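Long-range contact in signal transduction protein PmrD (PDB 4HN7), which interacts with phosphorylated BasR to induce transcription of BasR-activated genes, conferring polymyxin resistance in some natural isolates: residues W3-S8 / L19-A24. Sequence-based numbering, arbitrary orientation.
Sequences WLVKKS and LMLCDA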
loop_
_atom_site.group_PDB
_atom_site.type_symbol
_atom_site.label_atom_id
_atom_site.label_comp_id
_atom_site.label_asym_id
_atom_site.label_seq_id
_atom_site.Cartn_x
_atom_site.Cartn_y
_atom_site.Cartn_z
ATOM N N TRP A 3 13.169 -2.719 9.594
ATOM C CA TRP A 3 14.038 -1.589 9.801
ATOM C C TRP A 3 13.322 -0.756 10.752
ATOM O O TRP A 3 12.150 -0.629 10.641
ATOM C CB TRP A 3 14.182 -0.838 8.512
ATOM C CG TRP A 3 14.891 -1.655 7.466
ATOM C CD1 TRP A 3 14.325 -2.446 6.484
ATOM C CD2 TRP A 3 16.334 -1.818 7.337
ATOM N NE1 TRP A 3 15.334 -3.087 5.785
ATOM C CE2 TRP A 3 16.561 -2.700 6.276
ATOM C CE3 TRP A 3 17.437 -1.271 8.001
ATOM C CZ2 TRP A 3 17.840 -3.050 5.889
ATOM C CZ3 TRP A 3 18.701 -1.630 7.619
ATOM C CH2 TRP A 3 18.901 -2.488 6.563
ATOM N N LEU A 4 14.031 -0.148 11.665
ATOM C CA LEU A 4 13.439 0.826 12.547
ATOM C C LEU A 4 13.823 2.216 12.069
ATOM O O LEU A 4 14.982 2.500 11.823
ATOM C CB LEU A 4 13.978 0.583 13.937
ATOM C CG LEU A 4 12.951 0.304 15.035
ATOM C CD1 LEU A 4 11.519 0.234 14.539
ATOM C CD2 LEU A 4 13.297 -0.996 15.746
ATOM N N VAL A 5 12.863 3.087 11.899
ATOM C CA VAL A 5 13.191 4.433 11.492
ATOM C C VAL A 5 13.791 5.192 12.647
ATOM O O VAL A 5 13.074 5.499 13.561
ATOM C CB VAL A 5 11.952 5.177 11.078
ATOM C CG1 VAL A 5 12.308 6.589 10.629
ATOM C CG2 VAL A 5 11.218 4.378 10.011
ATOM N N LYS A 6 15.082 5.507 12.596
ATOM C CA LYS A 6 15.771 6.242 13.661
ATOM C C LYS A 6 15.691 7.737 13.501
ATOM O O LYS A 6 15.769 8.417 14.486
ATOM C CB LYS A 6 17.239 5.866 13.750
ATOM C CG LYS A 6 17.527 4.515 14.421
ATOM C CD LYS A 6 17.165 4.524 15.898
ATOM C CE LYS A 6 18.376 4.217 16.781
ATOM N NZ LYS A 6 18.305 4.929 18.103
ATOM N N LYS A 7 15.562 8.243 12.284
ATOM C CA LYS A 7 15.477 9.674 12.019
ATOM C C LYS A 7 14.754 9.876 10.750
ATOM O O LYS A 7 14.976 9.127 9.852
ATOM C CB LYS A 7 16.829 10.285 11.728
ATOM C CG LYS A 7 17.928 10.103 12.749
ATOM C CD LYS A 7 19.264 10.193 12.017
ATOM C CE LYS A 7 20.452 10.356 12.947
ATOM N NZ LYS A 7 20.718 11.799 13.211
ATOM N N SER A 8 13.980 10.954 10.653
ATOM C CA SER A 8 13.160 11.351 9.476
ATOM C C SER A 8 13.441 12.809 9.056
ATOM O O SER A 8 13.995 13.606 9.805
ATOM C CB SER A 8 11.656 11.150 9.752
ATOM O OG SER A 8 10.840 11.629 8.705
ATOM N N LEU A 19 15.260 8.920 5.286
ATOM C CA LEU A 19 15.118 8.214 6.542
ATOM C C LEU A 19 16.427 7.601 6.931
ATOM O O LEU A 19 17.120 7.083 6.119
ATOM C CB LEU A 19 14.082 7.098 6.414
ATOM C CG LEU A 19 12.651 7.430 6.057
ATOM C CD1 LEU A 19 11.950 6.104 5.942
ATOM C CD2 LEU A 19 11.905 8.332 7.036
ATOM N N MET A 20 16.764 7.674 8.187
ATOM C CA MET A 20 17.826 6.906 8.688
ATOM C C MET A 20 17.118 5.713 9.331
ATOM O O MET A 20 16.125 5.858 9.990
ATOM C CB MET A 20 18.643 7.732 9.676
ATOM C CG MET A 20 20.073 7.252 9.880
ATOM S SD MET A 20 20.327 6.029 11.190
ATOM C CE MET A 20 20.884 7.097 12.513
ATOM N N LEU A 21 17.606 4.525 9.055
ATOM C CA LEU A 21 16.958 3.281 9.421
ATOM C C LEU A 21 18.014 2.429 10.066
ATOM O O LEU A 21 19.136 2.523 9.712
ATOM C CB LEU A 21 16.503 2.573 8.168
ATOM C CG LEU A 21 15.510 3.241 7.262
ATOM C CD1 LEU A 21 15.531 2.423 5.996
ATOM C CD2 LEU A 21 14.109 3.293 7.876
ATOM N N CYS A 22 17.714 1.629 11.048
ATOM C CA CYS A 22 18.680 0.639 11.393
ATOM C C CYS A 22 17.985 -0.703 11.609
ATOM O O CYS A 22 16.836 -0.727 12.000
ATOM C CB CYS A 22 19.495 1.081 12.567
ATOM S SG CYS A 22 18.708 0.687 14.109
ATOM N N ASP A 23 18.684 -1.792 11.280
ATOM C CA ASP A 23 18.239 -3.168 11.483
ATOM C C ASP A 23 18.103 -3.509 13.017
ATOM O O ASP A 23 18.665 -2.820 13.854
ATOM C CB ASP A 23 19.105 -4.144 10.593
ATOM C CG ASP A 23 20.271 -4.817 11.310
ATOM O OD1 ASP A 23 20.521 -6.019 11.030
ATOM O OD2 ASP A 23 20.974 -4.192 12.139
ATOM N N ALA A 24 17.279 -4.508 13.380
ATOM C CA ALA A 24 17.159 -5.028 14.773
ATOM C C ALA A 24 18.402 -5.770 15.141
ATOM O O ALA A 24 18.662 -6.877 14.685
ATOM C CB ALA A 24 16.011 -5.984 14.873
#
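Residues 3-8 and 19-24 come from the N-terminal beta hairpin, whose strands are adjacent antiparallel members of the closed six-stranded barrel of PmrD. Leu4 and Cys22 form a hydrogen-bonded pair: Leu4 N donates almost straight to Cys22 O (2.9 Å, 177° at the hydrogen), and Cys22 N returns a bond to Leu4 O within its carbonyl plane. Beyond the non-hydrogen-bonded pair Val5-Leu21 the register slips by one residue at a classic beta bulge, where Lys6 and Lys7 both face Met20. Met20 O there accepts Lys6 N at 2.8 Å, with the donor above the carbonyl plane, and Lys7 N only weakly, while Met20 N donates to Lys7 O at 2.8 Å.

Trp3, Val5, Leu19 and Leu21 share one face. Val5 CG1, anti to the backbone N, meets Leu19 CD2, and its other methyl, CG2, lies 3.8 Å from Leu21 CD2; Val40 and Leu46 pack against this buried cluster. The Trp3 indole lies obliquely against Leu21 to Asp23, its benzo-ring atom CE3 4.0 Å from Leu21 CB and 3.5 Å from Asp23 N. Asp23 turns its carboxylate away, OD2 accepting a hydrogen bond from Ile28 N.

Leu4, Lys7, Met20 and Cys22 point to the other face. Lys6, directed toward the partner strand at the bulge, brings CG against Cys22 SG, and Lys7, which also makes a cation-pi contact with Trp77, lays its aliphatic chain obliquely across Met20. Bends at chi2 (-90°) and chi3 (-98°) carry SD toward Lys6 CB and curl Met20 CE back to 3.3 Å from Lys7 CE.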